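Local coordinates for glycine betaine/carnitine/choline ABC transporter%2C ATP-binding protein%2C putative (Staphylococcus aureus, PDB 5IIP) that probably powers osmolyte uptake as the ATP-binding subunit of the transporter OpuC, an uptake system inhibited by the second messenger c-di-AMP, at residues D[45-50]-D[57-62]; D[68-73]-D[79-84]; D[119-124]-D[144-149]. All blocks are in the same frame, centred on the assembly; numbering follows the deposited sequence.

Contact 1: residues D[45-50]-D[57-62]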
ATOM      1  N   ILE D  45      -7.032 -10.233 -12.381  1.00 52.77           N
ATOM      2  CA  ILE D  45      -7.670  -9.437 -13.392  1.00 48.07           C
ATOM      3  C   ILE D  45      -6.814  -8.222 -13.568  1.00 51.19           C
ATOM      4  O   ILE D  45      -6.467  -7.573 -12.614  1.00 47.56           O
ATOM      5  CB  ILE D  45      -9.046  -8.990 -12.939  1.00 55.12           C
ATOM      6  CG1 ILE D  45      -9.884 -10.199 -12.600  1.00 59.55           C
ATOM      7  CG2 ILE D  45      -9.711  -8.146 -13.998  1.00 54.19           C
ATOM      8  CD1 ILE D  45     -10.300 -11.007 -13.795  1.00 60.83           C
ATOM      9  N   THR D  46      -6.470  -7.908 -14.799  1.00 48.64           N
ATOM     10  CA  THR D  46      -5.580  -6.827 -15.045  1.00 42.56           C
ATOM     11  C   THR D  46      -6.058  -5.859 -16.037  1.00 41.96           C
ATOM     12  O   THR D  46      -7.055  -6.059 -16.667  1.00 39.59           O
ATOM     13  CB  THR D  46      -4.238  -7.335 -15.543  1.00 44.71           C
ATOM     14  OG1 THR D  46      -4.403  -8.017 -16.771  1.00 52.50           O
ATOM     15  CG2 THR D  46      -3.671  -8.261 -14.604  1.00 47.82           C
ATOM     16  N   ILE D  47      -5.306  -4.783 -16.118  1.00 39.12           N
ATOM     17  CA  ILE D  47      -5.536  -3.731 -17.060  1.00 42.88           C
ATOM     18  C   ILE D  47      -4.198  -3.198 -17.491  1.00 43.08           C
ATOM     19  O   ILE D  47      -3.315  -3.096 -16.694  1.00 35.07           O
ATOM     20  CB  ILE D  47      -6.408  -2.611 -16.496  1.00 41.27           C
ATOM     21  CG1 ILE D  47      -6.950  -1.782 -17.626  1.00 42.78           C
ATOM     22  CG2 ILE D  47      -5.658  -1.720 -15.549  1.00 36.51           C
ATOM     23  CD1 ILE D  47      -7.904  -0.717 -17.214  1.00 41.40           C
ATOM     24  N   GLN D  48      -4.062  -2.862 -18.750  1.00 35.38           N
ATOM     25  CA  GLN D  48      -2.826  -2.329 -19.240  1.00 41.47           C
ATOM     26  C   GLN D  48      -2.691  -0.908 -18.787  1.00 40.14           C
ATOM     27  O   GLN D  48      -3.654  -0.254 -18.552  1.00 41.41           O
ATOM     28  CB  GLN D  48      -2.726  -2.495 -20.733  1.00 42.93           C
ATOM     29  CG  GLN D  48      -2.814  -3.919 -21.159  1.00 38.64           C
ATOM     30  CD  GLN D  48      -1.514  -4.647 -21.090  1.00 42.47           C
ATOM     31  OE1 GLN D  48      -0.490  -4.115 -21.395  1.00 46.56           O
ATOM     32  NE2 GLN D  48      -1.568  -5.880 -20.738  1.00 41.01           N
ATOM     33  N   ALA D  49      -1.474  -0.444 -18.658  1.00 39.13           N
ATOM     34  CA  ALA D  49      -1.179   0.900 -18.183  1.00 43.96           C
ATOM     35  C   ALA D  49      -1.662   2.044 -19.033  1.00 42.72           C
ATOM     36  O   ALA D  49      -1.917   3.100 -18.546  1.00 42.69           O
ATOM     37  CB  ALA D  49       0.294   1.048 -17.928  1.00 44.35           C
ATOM     38  N   GLU D  50      -1.761   1.816 -20.317  1.00 40.04           N
ATOM     39  CA  GLU D  50      -2.176   2.835 -21.237  1.00 42.27           C
ATOM     40  C   GLU D  50      -3.650   3.067 -21.264  1.00 43.08           C
ATOM     41  O   GLU D  50      -4.111   4.024 -21.821  1.00 42.13           O
ATOM     42  CB  GLU D  50      -1.693   2.497 -22.614  1.00 44.78           C
ATOM     43  CG  GLU D  50      -0.205   2.276 -22.682  1.00 42.65           C
ATOM     44  CD  GLU D  50       0.204   0.891 -22.279  1.00 46.86           C
ATOM     45  OE1 GLU D  50      -0.659   0.101 -21.923  1.00 50.60           O
ATOM     46  OE2 GLU D  50       1.389   0.585 -22.321  1.00 53.63           O
ATOM     47  N   VAL D  57     -13.386   0.585 -15.144  1.00 40.85           N
ATOM     48  CA  VAL D  57     -14.729   0.391 -14.672  1.00 43.20           C
ATOM     49  C   VAL D  57     -15.405  -0.756 -15.441  1.00 45.90           C
ATOM     50  O   VAL D  57     -16.068  -1.556 -14.856  1.00 45.34           O
ATOM     51  CB  VAL D  57     -15.514   1.712 -14.804  1.00 45.72           C
ATOM     52  CG1 VAL D  57     -17.000   1.524 -14.937  1.00 47.57           C
ATOM     53  CG2 VAL D  57     -15.225   2.619 -13.641  1.00 46.42           C
ATOM     54  N   HIS D  58     -15.248  -0.821 -16.753  1.00 46.24           N
ATOM     55  CA  HIS D  58     -15.875  -1.860 -17.541  1.00 53.27           C
ATOM     56  C   HIS D  58     -15.380  -3.213 -17.222  1.00 50.08           C
ATOM     57  O   HIS D  58     -16.137  -4.145 -17.153  1.00 48.69           O
ATOM     58  CB  HIS D  58     -15.687  -1.613 -19.036  1.00 51.77           C
ATOM     59  CG  HIS D  58     -16.301  -0.344 -19.509  1.00 45.21           C
ATOM     60  ND1 HIS D  58     -15.648   0.530 -20.343  1.00 45.96           N
ATOM     61  CD2 HIS D  58     -17.495   0.224 -19.232  1.00 40.66           C
ATOM     62  CE1 HIS D  58     -16.419   1.575 -20.571  1.00 43.00           C
ATOM     63  NE2 HIS D  58     -17.537   1.421 -19.894  1.00 41.84           N
ATOM     64  N   ILE D  59     -14.085  -3.313 -17.042  1.00 48.53           N
ATOM     65  CA  ILE D  59     -13.436  -4.571 -16.750  1.00 46.06           C
ATOM     66  C   ILE D  59     -13.884  -5.153 -15.452  1.00 52.32           C
ATOM     67  O   ILE D  59     -14.015  -6.337 -15.322  1.00 54.28           O
ATOM     68  CB  ILE D  59     -11.934  -4.394 -16.734  1.00 50.16           C
ATOM     69  CG1 ILE D  59     -11.502  -3.939 -18.102  1.00 47.22           C
ATOM     70  CG2 ILE D  59     -11.233  -5.665 -16.365  1.00 52.44           C
ATOM     71  CD1 ILE D  59     -10.034  -3.898 -18.293  1.00 47.15           C
ATOM     72  N   MET D  60     -14.083  -4.300 -14.479  1.00 52.47           N
ATOM     73  CA  MET D  60     -14.522  -4.757 -13.194  1.00 57.34           C
ATOM     74  C   MET D  60     -15.898  -5.379 -13.269  1.00 56.92           C
ATOM     75  O   MET D  60     -16.120  -6.400 -12.665  1.00 57.42           O
ATOM     76  CB  MET D  60     -14.463  -3.630 -12.178  1.00 55.63           C
ATOM     77  CG  MET D  60     -13.107  -3.512 -11.530  1.00 59.51           C
ATOM     78  SD  MET D  60     -12.659  -1.885 -10.993  1.00 68.39           S
ATOM     79  CE  MET D  60     -11.806  -2.400  -9.542  1.00 55.62           C
ATOM     80  N   ARG D  61     -16.803  -4.774 -14.025  1.00 59.58           N
ATOM     81  CA  ARG D  61     -18.144  -5.300 -14.193  1.00 56.42           C
ATOM     82  C   ARG D  61     -18.071  -6.615 -14.861  1.00 59.69           C
ATOM     83  O   ARG D  61     -18.738  -7.523 -14.456  1.00 68.01           O
ATOM     84  N   GLN D  62     -17.253  -6.764 -15.880  1.00 59.82           N
ATOM     85  CA  GLN D  62     -17.278  -8.043 -16.570  1.00 62.36           C
ATOM     86  C   GLN D  62     -16.912  -9.206 -15.717  1.00 60.15           C
ATOM     87  O   GLN D  62     -17.540 -10.239 -15.797  1.00 66.52           O
ATOM     88  CB  GLN D  62     -16.334  -8.045 -17.744  1.00 62.83           C
ATOM     89  CG  GLN D  62     -16.616  -6.960 -18.726  1.00 65.35           C
ATOM     90  CD  GLN D  62     -16.209  -7.335 -20.119  1.00 67.30           C
ATOM     91  OE1 GLN D  62     -15.066  -7.182 -20.502  1.00 66.17           O
ATOM     92  NE2 GLN D  62     -17.157  -7.812 -20.892  1.00 69.65           N
TER
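Ile-59, on the helix, meets Ile-45 and Ile-47 of the strand segment with its two branches parted, one for each neighbour. Its CG1 lies beside the backbone N (chi1 -62°), and the extended chi2 of -172° carries CD1 outward to Ile-47, where it rests 3.8 Å from Ile-47 CG1 and 4.0 Å from Ile-47 CD1. The short branch turns the other way, with Ile-59 CG2 coming 3.8 Å from Ile-45 CG2, the two side chains passing antiparallel to one another. Ile-47 is itself fully stretched, its CG1 opposite the backbone N (chi1 -163°), bringing CG1 and CD1 against Ile-59 CD1, the two side chains meeting at a slant. Between the two isoleucines of the strand, Thr-46 directs its side chain away and offers only its carbonyl, the O atom 4.0 Å from Ile-59 CD1. No hydrogen bond crosses, and the side-chain packing is apolar. Ile-45 also touches Ile-68, and Ile-47 touches Val-70 and Ala-56, continuing the hydrophobic layer. Strand 46-48, helix 53-63 and the parallel neighbouring strand 67-71 form a beta-alpha-beta crossover, here part of the first CBS domain, with the helix packed on one face of the sheet.

Contact 2: residues D[68-73]-D[79-84]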
ATOM      1  N   ILE D  68      -8.428  -4.267  -9.590  1.00 46.16           N
ATOM      2  CA  ILE D  68      -7.628  -4.755 -10.656  1.00 45.79           C
ATOM      3  C   ILE D  68      -6.207  -4.323 -10.512  1.00 42.18           C
ATOM      4  O   ILE D  68      -5.894  -3.356  -9.889  1.00 36.70           O
ATOM      5  CB  ILE D  68      -8.138  -4.212 -11.993  1.00 45.17           C
ATOM      6  CG1 ILE D  68      -8.354  -2.735 -11.895  1.00 43.34           C
ATOM      7  CG2 ILE D  68      -9.459  -4.809 -12.355  1.00 46.57           C
ATOM      8  CD1 ILE D  68      -8.908  -2.122 -13.129  1.00 46.64           C
ATOM      9  N   PHE D  69      -5.364  -5.069 -11.168  1.00 44.65           N
ATOM     10  CA  PHE D  69      -3.967  -4.819 -11.175  1.00 39.06           C
ATOM     11  C   PHE D  69      -3.461  -4.312 -12.507  1.00 39.22           C
ATOM     12  O   PHE D  69      -3.776  -4.836 -13.524  1.00 37.53           O
ATOM     13  CB  PHE D  69      -3.272  -6.091 -10.804  1.00 40.09           C
ATOM     14  CG  PHE D  69      -3.678  -6.604  -9.508  1.00 41.33           C
ATOM     15  CD1 PHE D  69      -3.055  -6.196  -8.385  1.00 41.43           C
ATOM     16  CD2 PHE D  69      -4.712  -7.450  -9.416  1.00 46.39           C
ATOM     17  CE1 PHE D  69      -3.444  -6.645  -7.175  1.00 50.19           C
ATOM     18  CE2 PHE D  69      -5.119  -7.913  -8.210  1.00 50.98           C
ATOM     19  CZ  PHE D  69      -4.479  -7.511  -7.081  1.00 51.00           C
ATOM     20  N   VAL D  70      -2.655  -3.272 -12.451  1.00 39.53           N
ATOM     21  CA  VAL D  70      -2.056  -2.669 -13.599  1.00 34.88           C
ATOM     22  C   VAL D  70      -0.720  -3.283 -13.922  1.00 34.40           C
ATOM     23  O   VAL D  70       0.108  -3.391 -13.091  1.00 34.68           O
ATOM     24  CB  VAL D  70      -1.825  -1.190 -13.352  1.00 34.68           C
ATOM     25  CG1 VAL D  70      -1.370  -0.475 -14.594  1.00 35.97           C
ATOM     26  CG2 VAL D  70      -3.069  -0.558 -12.847  1.00 38.82           C
ATOM     27  N   VAL D  71      -0.535  -3.674 -15.161  1.00 36.21           N
ATOM     28  CA  VAL D  71       0.701  -4.242 -15.607  1.00 36.25           C
ATOM     29  C   VAL D  71       1.066  -3.590 -16.896  1.00 40.01           C
ATOM     30  O   VAL D  71       0.247  -2.997 -17.515  1.00 37.54           O
ATOM     31  CB  VAL D  71       0.598  -5.724 -15.890  1.00 40.06           C
ATOM     32  CG1 VAL D  71       0.415  -6.508 -14.637  1.00 41.00           C
ATOM     33  CG2 VAL D  71      -0.518  -6.000 -16.836  1.00 40.52           C
ATOM     34  N   ASP D  72       2.319  -3.712 -17.273  1.00 40.01           N
ATOM     35  CA  ASP D  72       2.822  -3.201 -18.515  1.00 35.57           C
ATOM     36  C   ASP D  72       2.830  -4.213 -19.650  1.00 39.36           C
ATOM     37  O   ASP D  72       2.342  -5.288 -19.540  1.00 39.59           O
ATOM     38  CB  ASP D  72       4.153  -2.501 -18.352  1.00 39.61           C
ATOM     39  CG  ASP D  72       5.243  -3.391 -17.946  1.00 39.17           C
ATOM     40  OD1 ASP D  72       5.094  -4.594 -17.935  1.00 38.81           O
ATOM     41  OD2 ASP D  72       6.282  -2.864 -17.620  1.00 41.41           O
ATOM     42  N   SER D  73       3.433  -3.846 -20.751  1.00 45.22           N
ATOM     43  CA  SER D  73       3.460  -4.688 -21.927  1.00 43.42           C
ATOM     44  C   SER D  73       4.109  -5.996 -21.662  1.00 41.75           C
ATOM     45  O   SER D  73       3.770  -6.964 -22.262  1.00 46.65           O
ATOM     46  CB  SER D  73       4.152  -3.994 -23.076  1.00 45.44           C
ATOM     47  OG  SER D  73       4.148  -4.814 -24.203  1.00 52.54           O
ATOM     48  N   GLY D  79       0.785  -1.300 -10.531  1.00 35.23           N
ATOM     49  CA  GLY D  79      -0.189  -0.717  -9.665  1.00 37.50           C
ATOM     50  C   GLY D  79      -1.387  -1.499  -9.266  1.00 33.24           C
ATOM     51  O   GLY D  79      -1.591  -2.594  -9.667  1.00 32.80           O
ATOM     52  N   PHE D  80      -2.204  -0.863  -8.459  1.00 38.36           N
ATOM     53  CA  PHE D  80      -3.407  -1.445  -7.948  1.00 40.67           C
ATOM     54  C   PHE D  80      -4.576  -0.475  -7.954  1.00 39.02           C
ATOM     55  O   PHE D  80      -4.418   0.678  -7.657  1.00 34.79           O
ATOM     56  CB  PHE D  80      -3.101  -1.923  -6.530  1.00 45.13           C
ATOM     57  CG  PHE D  80      -4.243  -2.546  -5.835  1.00 45.20           C
ATOM     58  CD1 PHE D  80      -4.485  -3.872  -5.963  1.00 48.00           C
ATOM     59  CD2 PHE D  80      -5.048  -1.809  -5.035  1.00 48.06           C
ATOM     60  CE1 PHE D  80      -5.527  -4.458  -5.321  1.00 50.61           C
ATOM     61  CE2 PHE D  80      -6.100  -2.381  -4.393  1.00 54.14           C
ATOM     62  CZ  PHE D  80      -6.341  -3.709  -4.531  1.00 51.28           C
ATOM     63  N   LEU D  81      -5.746  -0.964  -8.314  1.00 44.63           N
ATOM     64  CA  LEU D  81      -6.950  -0.153  -8.309  1.00 42.39           C
ATOM     65  C   LEU D  81      -8.150  -0.831  -7.686  1.00 39.21           C
ATOM     66  O   LEU D  81      -8.389  -1.972  -7.919  1.00 42.48           O
ATOM     67  CB  LEU D  81      -7.332   0.227  -9.702  1.00 46.50           C
ATOM     68  CG  LEU D  81      -6.438   1.104 -10.530  1.00 41.97           C
ATOM     69  CD1 LEU D  81      -6.786   0.901 -11.972  1.00 44.77           C
ATOM     70  CD2 LEU D  81      -6.653   2.528 -10.145  1.00 37.90           C
ATOM     71  N   ASP D  82      -8.914  -0.094  -6.910  1.00 46.38           N
ATOM     72  CA  ASP D  82     -10.118  -0.580  -6.259  1.00 49.62           C
ATOM     73  C   ASP D  82     -11.200   0.420  -6.517  1.00 45.65           C
ATOM     74  O   ASP D  82     -10.921   1.449  -7.035  1.00 47.48           O
ATOM     75  CB  ASP D  82      -9.930  -0.892  -4.776  1.00 51.96           C
ATOM     76  CG  ASP D  82      -9.689   0.297  -3.940  1.00 49.85           C
ATOM     77  OD1 ASP D  82      -9.933   1.410  -4.363  1.00 49.52           O
ATOM     78  OD2 ASP D  82      -9.255   0.107  -2.813  1.00 54.42           O
ATOM     79  N   ILE D  83     -12.420   0.145  -6.116  1.00 55.54           N
ATOM     80  CA  ILE D  83     -13.549   1.026  -6.402  1.00 54.07           C
ATOM     81  C   ILE D  83     -13.430   2.424  -5.892  1.00 49.65           C
ATOM     82  O   ILE D  83     -13.749   3.322  -6.613  1.00 47.87           O
ATOM     83  CB  ILE D  83     -14.841   0.436  -5.833  1.00 55.66           C
ATOM     84  CG1 ILE D  83     -15.161  -0.873  -6.514  1.00 60.47           C
ATOM     85  CG2 ILE D  83     -16.032   1.332  -6.054  1.00 60.43           C
ATOM     86  CD1 ILE D  83     -15.556  -0.732  -7.962  1.00 58.71           C
ATOM     87  N   GLU D  84     -13.003   2.611  -4.672  1.00 47.31           N
ATOM     88  CA  GLU D  84     -12.872   3.946  -4.179  1.00 50.83           C
ATOM     89  C   GLU D  84     -11.847   4.727  -4.967  1.00 52.88           C
ATOM     90  O   GLU D  84     -12.046   5.880  -5.252  1.00 52.00           O
ATOM     91  CB  GLU D  84     -12.559   3.932  -2.689  1.00 56.74           C
ATOM     92  CG  GLU D  84     -12.541   5.277  -1.999  1.00 56.82           C
ATOM     93  CD  GLU D  84     -13.783   6.081  -2.203  1.00 58.41           C
ATOM     94  OE1 GLU D  84     -14.839   5.507  -2.441  1.00 58.00           O
ATOM     95  OE2 GLU D  84     -13.687   7.297  -2.116  1.00 58.56           O
TER
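The rings of Phe-69 and Phe-80 form an offset edge-to-face pair, the edge of Phe-80 turned to the face of Phe-69, with centroids 5.2 Å apart and planes at 63°. Phe-69 CE1 and CD1 lie at the edge of the Phe-80 ring, and Phe-80 CD1 is 3.2 Å from Phe-69 CE1. The two side chains run side by side on the same face of the sheet, where Phe-69 and Phe-80 are a non-hydrogen-bonded pair of the antiparallel hairpin. On the sheet's other face, Ile-68 puts CG1 between its backbone N and carbonyl carbon (chi1 48°), reaching 3.8 Å from Leu-81 CB, while Leu-81 CD1 also meets Val-70 CG2 at 4.1 Å. Beside Val-70 stands Gly-79, which adds only backbone. Leu-81 N gives a 2.9 Å bond to Ile-68 O; Val-70 N donates to Gly-79 O at 3.1 Å from above the carbonyl plane, and the return bond from Gly-79 N is weak. Asp-82 follows Leu-81 as the N-cap of helix 83-90; its side-chain OD1 accepts a hydrogen bond from Asp-85 N, while OD2 forms a salt bridge with Arg-123 of the second subunit. Strand 67-71 is central, flanked by 46-48 and 77-82, and its Phe-69 packs against Pro-129 and Leu-140 on the strands of the second CBS domain.

Contact 3: residues D[119-124]-D[144-149]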
ATOM      1  N   THR D 119       1.445 -12.595   8.463  1.00 45.12           N
ATOM      2  CA  THR D 119       1.364 -11.216   8.059  1.00 42.50           C
ATOM      3  C   THR D 119       0.065 -10.965   7.382  1.00 41.77           C
ATOM      4  O   THR D 119      -0.532  -9.959   7.586  1.00 46.43           O
ATOM      5  CB  THR D 119       2.501 -10.851   7.102  1.00 42.59           C
ATOM      6  OG1 THR D 119       3.723 -10.841   7.814  1.00 46.05           O
ATOM      7  CG2 THR D 119       2.342  -9.498   6.502  1.00 44.31           C
ATOM      8  N   ILE D 120      -0.354 -11.885   6.543  1.00 42.85           N
ATOM      9  CA  ILE D 120      -1.590 -11.741   5.825  1.00 45.67           C
ATOM     10  C   ILE D 120      -2.770 -11.730   6.732  1.00 41.33           C
ATOM     11  O   ILE D 120      -3.644 -10.965   6.541  1.00 41.51           O
ATOM     12  CB  ILE D 120      -1.758 -12.868   4.813  1.00 42.15           C
ATOM     13  CG1 ILE D 120      -0.696 -12.736   3.773  1.00 36.01           C
ATOM     14  CG2 ILE D 120      -3.123 -12.881   4.167  1.00 42.57           C
ATOM     15  CD1 ILE D 120      -0.719 -13.840   2.782  1.00 40.01           C
ATOM     16  N   LEU D 121      -2.816 -12.650   7.671  1.00 43.98           N
ATOM     17  CA  LEU D 121      -3.911 -12.746   8.614  1.00 42.47           C
ATOM     18  C   LEU D 121      -3.950 -11.585   9.566  1.00 42.84           C
ATOM     19  O   LEU D 121      -4.978 -11.128   9.943  1.00 48.04           O
ATOM     20  CB  LEU D 121      -3.859 -14.052   9.382  1.00 40.63           C
ATOM     21  CG  LEU D 121      -4.102 -15.325   8.615  1.00 39.50           C
ATOM     22  CD1 LEU D 121      -3.875 -16.553   9.437  1.00 41.81           C
ATOM     23  CD2 LEU D 121      -5.459 -15.345   8.026  1.00 41.21           C
ATOM     24  N   LYS D 122      -2.794 -11.168  10.016  1.00 45.54           N
ATOM     25  CA  LYS D 122      -2.673 -10.071  10.948  1.00 49.42           C
ATOM     26  C   LYS D 122      -3.010  -8.703  10.399  1.00 47.63           C
ATOM     27  O   LYS D 122      -3.550  -7.877  11.079  1.00 52.38           O
ATOM     28  CB  LYS D 122      -1.303 -10.057  11.569  1.00 47.34           C
ATOM     29  CG  LYS D 122      -1.114 -11.003  12.726  1.00 51.48           C
ATOM     30  CD  LYS D 122       0.209 -10.723  13.401  1.00 56.10           C
ATOM     31  CE  LYS D 122       0.700 -11.877  14.192  1.00 52.33           C
ATOM     32  NZ  LYS D 122       2.152 -11.741  14.247  1.00 60.37           N
ATOM     33  N   ARG D 123      -2.630  -8.459   9.173  1.00 44.26           N
ATOM     34  CA  ARG D 123      -2.876  -7.204   8.554  1.00 47.98           C
ATOM     35  C   ARG D 123      -4.205  -7.190   7.896  1.00 45.48           C
ATOM     36  O   ARG D 123      -4.876  -8.166   7.827  1.00 47.71           O
ATOM     37  CB  ARG D 123      -1.834  -6.904   7.506  1.00 51.33           C
ATOM     38  CG  ARG D 123      -0.424  -7.146   7.907  1.00 48.60           C
ATOM     39  CD  ARG D 123       0.196  -5.927   8.495  1.00 55.82           C
ATOM     40  NE  ARG D 123       1.636  -6.032   8.440  1.00 62.15           N
ATOM     41  CZ  ARG D 123       2.465  -5.520   9.327  1.00 61.47           C
ATOM     42  NH1 ARG D 123       2.017  -4.861  10.370  1.00 64.68           N
ATOM     43  NH2 ARG D 123       3.755  -5.681   9.169  1.00 65.73           N
ATOM     44  N   ASN D 124      -4.571  -6.045   7.396  1.00 45.45           N
ATOM     45  CA  ASN D 124      -5.826  -5.887   6.752  1.00 55.04           C
ATOM     46  C   ASN D 124      -5.778  -5.911   5.247  1.00 52.19           C
ATOM     47  O   ASN D 124      -6.746  -5.623   4.602  1.00 51.26           O
ATOM     48  CB  ASN D 124      -6.445  -4.600   7.215  1.00 53.23           C
ATOM     49  CG  ASN D 124      -7.924  -4.680   7.250  1.00 61.69           C
ATOM     50  OD1 ASN D 124      -8.493  -5.748   7.366  1.00 60.10           O
ATOM     51  ND2 ASN D 124      -8.567  -3.546   7.116  1.00 74.37           N
ATOM     52  N   ALA D 144      -9.177 -13.526   1.959  1.00 49.23           N
ATOM     53  CA  ALA D 144     -10.320 -14.384   2.164  1.00 45.64           C
ATOM     54  C   ALA D 144      -9.990 -15.800   1.938  1.00 47.26           C
ATOM     55  O   ALA D 144     -10.461 -16.661   2.621  1.00 49.44           O
ATOM     56  CB  ALA D 144     -11.466 -13.977   1.288  1.00 47.11           C
ATOM     57  N   ASN D 145      -9.192 -16.048   0.939  1.00 47.12           N
ATOM     58  CA  ASN D 145      -8.777 -17.394   0.643  1.00 47.09           C
ATOM     59  C   ASN D 145      -7.892 -18.036   1.689  1.00 42.47           C
ATOM     60  O   ASN D 145      -7.975 -19.198   1.925  1.00 43.42           O
ATOM     61  CB  ASN D 145      -8.127 -17.447  -0.715  1.00 50.54           C
ATOM     62  CG  ASN D 145      -9.116 -17.310  -1.804  1.00 45.59           C
ATOM     63  OD1 ASN D 145     -10.258 -17.654  -1.641  1.00 51.69           O
ATOM     64  ND2 ASN D 145      -8.685 -16.794  -2.909  1.00 51.27           N
ATOM     65  N   VAL D 146      -7.015 -17.255   2.278  1.00 46.10           N
ATOM     66  CA  VAL D 146      -6.111 -17.729   3.299  1.00 45.03           C
ATOM     67  C   VAL D 146      -6.891 -18.166   4.515  1.00 48.55           C
ATOM     68  O   VAL D 146      -6.570 -19.139   5.117  1.00 46.23           O
ATOM     69  CB  VAL D 146      -5.068 -16.678   3.641  1.00 45.81           C
ATOM     70  CG1 VAL D 146      -4.252 -17.086   4.838  1.00 44.97           C
ATOM     71  CG2 VAL D 146      -4.184 -16.430   2.459  1.00 36.26           C
ATOM     72  N   VAL D 147      -7.917 -17.416   4.870  1.00 49.56           N
ATOM     73  CA  VAL D 147      -8.756 -17.748   5.990  1.00 41.44           C
ATOM     74  C   VAL D 147      -9.494 -19.031   5.744  1.00 46.15           C
ATOM     75  O   VAL D 147      -9.566 -19.860   6.594  1.00 47.97           O
ATOM     76  CB  VAL D 147      -9.780 -16.639   6.256  1.00 47.45           C
ATOM     77  CG1 VAL D 147     -10.728 -17.018   7.349  1.00 48.25           C
ATOM     78  CG2 VAL D 147      -9.124 -15.337   6.605  1.00 44.61           C
ATOM     79  N   ASP D 148     -10.051 -19.190   4.563  1.00 52.01           N
ATOM     80  CA  ASP D 148     -10.803 -20.390   4.219  1.00 51.75           C
ATOM     81  C   ASP D 148      -9.972 -21.654   4.242  1.00 49.93           C
ATOM     82  O   ASP D 148     -10.409 -22.666   4.720  1.00 48.91           O
ATOM     83  CB  ASP D 148     -11.396 -20.253   2.814  1.00 50.42           C
ATOM     84  CG  ASP D 148     -12.644 -19.417   2.761  1.00 54.02           C
ATOM     85  OD1 ASP D 148     -13.554 -19.622   3.556  1.00 62.72           O
ATOM     86  OD2 ASP D 148     -12.743 -18.560   1.892  1.00 60.69           O
ATOM     87  N   ILE D 149      -8.785 -21.579   3.677  1.00 50.65           N
ATOM     88  CA  ILE D 149      -7.863 -22.692   3.632  1.00 52.21           C
ATOM     89  C   ILE D 149      -7.399 -23.085   4.986  1.00 44.37           C
ATOM     90  O   ILE D 149      -7.363 -24.230   5.351  1.00 47.91           O
ATOM     91  CB  ILE D 149      -6.562 -22.266   2.933  1.00 49.47           C
ATOM     92  CG2 ILE D 149      -5.624 -23.423   2.759  1.00 46.72           C
TER
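Leu-121 and Ile-120 of one helix meet Val-146 and Val-147 of another, joining helices 114-122 and 143-153 of the second CBS domain, whose chain runs beta-alpha-beta-beta-alpha, so that a two-stranded hairpin separates them in sequence. The chief bump is the isobutyl group of Leu-121. Its CA-CB bond does not aim at the partner helix, but with CG beside the backbone N (chi1 -67°) and chi2 extended at 174°, CD2 swings across the gap. There it enters the notch between two successive valines, 3.8 Å from Val-146 CG1 and 3.9 Å from Val-147 CG2. The notch has a wall from each residue: CG1 of Val-146, set opposite its own backbone N (chi1 172°), and CG2 of Val-147, which lies beside its backbone N.

The fit is reciprocal. Val-146, buried and directed at the facing helix, is a forked bump whose prongs part between Ile-120 and Leu-121. Its CG1 takes the leucine side, while CG2 meets Ile-120 CG2 at 4.1 Å, a looser touch. Ile-120 is directed at the facing helix too, and uses its short branch for this. With two residues on each helix in the interlock, the contact is small and wholly apolar; Leu-121 and Val-147 form its less buried side, Ile-120 and Val-146 its deeper side.

Just past the end of helix 114-122, Arg-123 reaches the second subunit, where its NH1 makes a salt bridge with Asp-85 of that chain. A polar clasp supplements the apolar fit where the first helix ends and the second begins: the guanidinium of Arg-143 gives NH2 to Leu-121 O and NE to Arg-123 O.

Overall arrangement
From the N terminus, contact 1 closes the short turn from strand 46-48 back to helix 53-63, and contact 2 then zips the hairpin of strands 67-71 and 77-82. The two follow in series, but share a sheet: Phe-69 of contact 2 hydrogen-bonds through its backbone to Ile-45 and Ile-47 of contact 1, joining crossover and hairpin within the first CBS domain. Contact 3 closes a longer loop in the second, drawing together helices 114-122 and 143-153, which the hairpin 127-142 separates in the chain. None of the three nests in or crosses another. Contact 3 lies about 25 Å from contact 1, centre to centre, and contacts 2 and 3 both reach the second subunit.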